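Local coordinates for protein ceramide very long chain fatty acid hydroxylase SCS7 (Saccharomyces cerevisiae, PDB 4ZR1) that hydroxylates, in the endoplasmic reticulum membrane, the very long chain fatty acid of ceramides, probably at C-2, with a dimetal centre that likely does the catalysis, at residues P113-H118 against G217-L222. Residues are numbered along the deposited sequence; the frame is centred on the assembly and turned at random.
With TRD (tridecane), chain K.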
ATOM      1  N   PRO A 113      10.707  13.813  12.734  1.00 69.80           N
ATOM      2  CA  PRO A 113      11.878  14.177  13.544  1.00 72.98           C
ATOM      3  C   PRO A 113      13.158  13.478  13.099  1.00 65.95           C
ATOM      4  O   PRO A 113      14.234  14.038  13.265  1.00 62.96           O
ATOM      5  CB  PRO A 113      11.481  13.732  14.956  1.00 69.07           C
ATOM      6  CG  PRO A 113      10.000  13.808  14.958  1.00 68.04           C
ATOM      7  CD  PRO A 113       9.590  13.359  13.580  1.00 72.90           C
ATOM      8  N   VAL A 114      13.052  12.273  12.552  1.00 59.50           N
ATOM      9  CA  VAL A 114      14.242  11.597  12.059  1.00 67.20           C
ATOM     10  C   VAL A 114      14.758  12.322  10.804  1.00 67.29           C
ATOM     11  O   VAL A 114      15.960  12.504  10.647  1.00 70.67           O
ATOM     12  CB  VAL A 114      13.970  10.097  11.772  1.00 64.13           C
ATOM     13  CG1 VAL A 114      15.192   9.441  11.164  1.00 65.42           C
ATOM     14  CG2 VAL A 114      13.597   9.377  13.068  1.00 52.40           C
ATOM     15  N   VAL A 115      13.845  12.762   9.937  1.00 57.33           N
ATOM     16  CA  VAL A 115      14.209  13.532   8.750  1.00 68.41           C
ATOM     17  C   VAL A 115      14.984  14.795   9.110  1.00 72.50           C
ATOM     18  O   VAL A 115      16.046  15.073   8.553  1.00 73.99           O
ATOM     19  CB  VAL A 115      12.967  13.939   7.925  1.00 64.86           C
ATOM     20  CG1 VAL A 115      13.351  14.951   6.874  1.00 61.33           C
ATOM     21  CG2 VAL A 115      12.339  12.728   7.274  1.00 56.00           C
ATOM     22  N   VAL A 116      14.442  15.547  10.059  1.00 69.60           N
ATOM     23  CA  VAL A 116      15.034  16.803  10.488  1.00 65.08           C
ATOM     24  C   VAL A 116      16.385  16.614  11.192  1.00 73.06           C
ATOM     25  O   VAL A 116      17.287  17.440  11.035  1.00 79.68           O
ATOM     26  CB  VAL A 116      14.065  17.563  11.410  1.00 61.05           C
ATOM     27  CG1 VAL A 116      14.742  18.781  12.021  1.00 59.40           C
ATOM     28  CG2 VAL A 116      12.808  17.970  10.636  1.00 53.28           C
ATOM     29  N   TYR A 117      16.539  15.530  11.949  1.00 70.94           N
ATOM     30  CA  TYR A 117      17.808  15.283  12.627  1.00 68.79           C
ATOM     31  C   TYR A 117      18.915  14.966  11.630  1.00 78.87           C
ATOM     32  O   TYR A 117      19.995  15.553  11.695  1.00 83.31           O
ATOM     33  CB  TYR A 117      17.698  14.145  13.633  1.00 65.02           C
ATOM     34  CG  TYR A 117      19.051  13.678  14.145  1.00 69.35           C
ATOM     35  CD1 TYR A 117      19.659  14.296  15.231  1.00 64.91           C
ATOM     36  CD2 TYR A 117      19.727  12.628  13.527  1.00 72.24           C
ATOM     37  CE1 TYR A 117      20.899  13.882  15.685  1.00 66.55           C
ATOM     38  CE2 TYR A 117      20.960  12.209  13.972  1.00 74.96           C
ATOM     39  CZ  TYR A 117      21.546  12.835  15.051  1.00 82.03           C
ATOM     40  OH  TYR A 117      22.783  12.402  15.493  1.00 92.25           O
ATOM     41  N   HIS A 118      18.660  14.027  10.722  1.00 74.11           N
ATOM     42  CA  HIS A 118      19.672  13.642   9.740  1.00 72.50           C
ATOM     43  C   HIS A 118      20.025  14.794   8.801  1.00 76.39           C
ATOM     44  O   HIS A 118      21.179  14.950   8.412  1.00 75.17           O
ATOM     45  CB  HIS A 118      19.209  12.437   8.930  1.00 65.30           C
ATOM     46  CG  HIS A 118      19.280  11.142   9.679  1.00 69.71           C
ATOM     47  ND1 HIS A 118      18.329  10.764  10.600  1.00 64.17           N
ATOM     48  CD2 HIS A 118      20.182  10.133   9.633  1.00 74.34           C
ATOM     49  CE1 HIS A 118      18.646   9.581  11.095  1.00 71.87           C
ATOM     50  NE2 HIS A 118      19.763   9.172  10.520  1.00 75.81           N
ATOM     51  N   GLY A 217      21.136  12.520   2.160  1.00 60.92           N
ATOM     52  CA  GLY A 217      20.469  11.626   1.228  1.00 56.46           C
ATOM     53  C   GLY A 217      19.378  10.802   1.893  1.00 70.95           C
ATOM     54  O   GLY A 217      18.267  10.697   1.372  1.00 72.84           O
ATOM     55  N   PHE A 218      19.691  10.208   3.043  1.00 65.90           N
ATOM     56  CA  PHE A 218      18.706   9.433   3.777  1.00 63.21           C
ATOM     57  C   PHE A 218      17.560  10.318   4.263  1.00 66.34           C
ATOM     58  O   PHE A 218      16.402   9.894   4.250  1.00 70.07           O
ATOM     59  CB  PHE A 218      19.336   8.715   4.976  1.00 65.98           C
ATOM     60  CG  PHE A 218      18.347   7.954   5.800  1.00 68.65           C
ATOM     61  CD1 PHE A 218      17.804   6.761   5.327  1.00 70.73           C
ATOM     62  CD2 PHE A 218      17.939   8.431   7.038  1.00 72.50           C
ATOM     63  CE1 PHE A 218      16.872   6.048   6.081  1.00 65.51           C
ATOM     64  CE2 PHE A 218      17.010   7.718   7.802  1.00 70.15           C
ATOM     65  CZ  PHE A 218      16.475   6.530   7.315  1.00 65.43           C
ATOM     66  N   ALA A 219      17.876  11.537   4.696  1.00 52.84           N
ATOM     67  CA  ALA A 219      16.831  12.425   5.185  1.00 54.74           C
ATOM     68  C   ALA A 219      15.796  12.634   4.085  1.00 63.78           C
ATOM     69  O   ALA A 219      14.593  12.616   4.343  1.00 66.64           O
ATOM     70  CB  ALA A 219      17.416  13.754   5.650  1.00 60.71           C
ATOM     71  N   GLY A 220      16.274  12.809   2.854  1.00 67.44           N
ATOM     72  CA  GLY A 220      15.410  13.019   1.707  1.00 60.56           C
ATOM     73  C   GLY A 220      14.552  11.812   1.345  1.00 62.28           C
ATOM     74  O   GLY A 220      13.345  11.938   1.137  1.00 60.61           O
ATOM     75  N   GLY A 221      15.179  10.645   1.255  1.00 57.27           N
ATOM     76  CA  GLY A 221      14.460   9.414   1.007  1.00 56.69           C
ATOM     77  C   GLY A 221      13.387   9.171   2.060  1.00 65.50           C
ATOM     78  O   GLY A 221      12.271   8.735   1.742  1.00 59.94           O
ATOM     79  N   LEU A 222      13.714   9.471   3.317  1.00 57.80           N
ATOM     80  CA  LEU A 222      12.767   9.275   4.402  1.00 63.69           C
ATOM     81  C   LEU A 222      11.604  10.266   4.289  1.00 68.96           C
ATOM     82  O   LEU A 222      10.439   9.880   4.475  1.00 70.48           O
ATOM     83  CB  LEU A 222      13.463   9.407   5.757  1.00 66.56           C
ATOM     84  CG  LEU A 222      12.575   9.126   6.968  1.00 66.96           C
ATOM     85  CD1 LEU A 222      12.012   7.736   6.881  1.00 57.18           C
ATOM     86  CD2 LEU A 222      13.367   9.297   8.236  1.00 67.79           C
TER
HETATM   87  C1  TRD K 409       9.943   1.233   2.481  1.00 62.08           C
HETATM   88  C2  TRD K 409      11.432   1.533   2.617  1.00 64.62           C
HETATM   89  C3  TRD K 409      11.638   3.036   2.732  1.00 72.58           C
HETATM   90  C4  TRD K 409      13.076   3.441   2.458  1.00 73.00           C
HETATM   91  C5  TRD K 409      13.265   4.923   2.745  1.00 69.39           C
HETATM   92  C6  TRD K 409      14.737   5.273   2.688  1.00 73.96           C
HETATM   93  C7  TRD K 409      15.079   5.947   1.371  1.00 77.93           C
HETATM   94  C8  TRD K 409      16.559   5.811   1.032  1.00 84.60           C
HETATM   95  C9  TRD K 409      17.012   6.981   0.168  1.00 84.33           C
HETATM   96  C10 TRD K 409      18.428   6.824  -0.359  1.00 79.76           C
HETATM   97  C11 TRD K 409      18.853   8.063  -1.129  1.00 81.99           C
HETATM   98  C12 TRD K 409      20.296   7.938  -1.597  1.00 82.28           C
HETATM   99  C13 TRD K 409      20.811   9.205  -2.273  1.00 67.64           C
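Transmembrane helices TM1 and TM4 pack antiparallel here, the axes of 113-118 and 217-222 approaching to 8.2 Å with their directions 158° apart. The backbones come nearest at A219, whose CB rests on the carbonyl of V115, 3.5 Å from V115 O, and also meets H118 CB. One branch of V115, CG2, reaches L222 CG at 3.6 Å. V114 turns CG1, anti to its backbone N, onto L222 CD2 at 3.5 Å, and the same methyl lies at the edge of the F218 ring. The polar member is H118: its ND1 donates to V114 O (2.9 Å), one turn back, with the acceptor close to the imidazole plane. That oxygen also takes the backbone N-H of H118, so two donors of H118 grip it; the ND1 bond, with F218 and Y117 on opposite faces, helps to hold the imidazole's orientation. F218 approaches edge-to-face, CD2 over the centre of the imidazole, planes at 61° and centroids 5.1 Å apart. An alanine at H118 would probably loosen this corner, since the ring that receives F218 and the side-chain bond to V114 O would both go. Y202 of helix 191-208 also meets the F218 ring edge-to-face. G221, which has no side chain, puts its CA 3.5 Å from TRD C7. The arrangement is that of an antiparallel transmembrane helix pair, its TM4 member contributing to tridecane-binding pockets away from the zinc site.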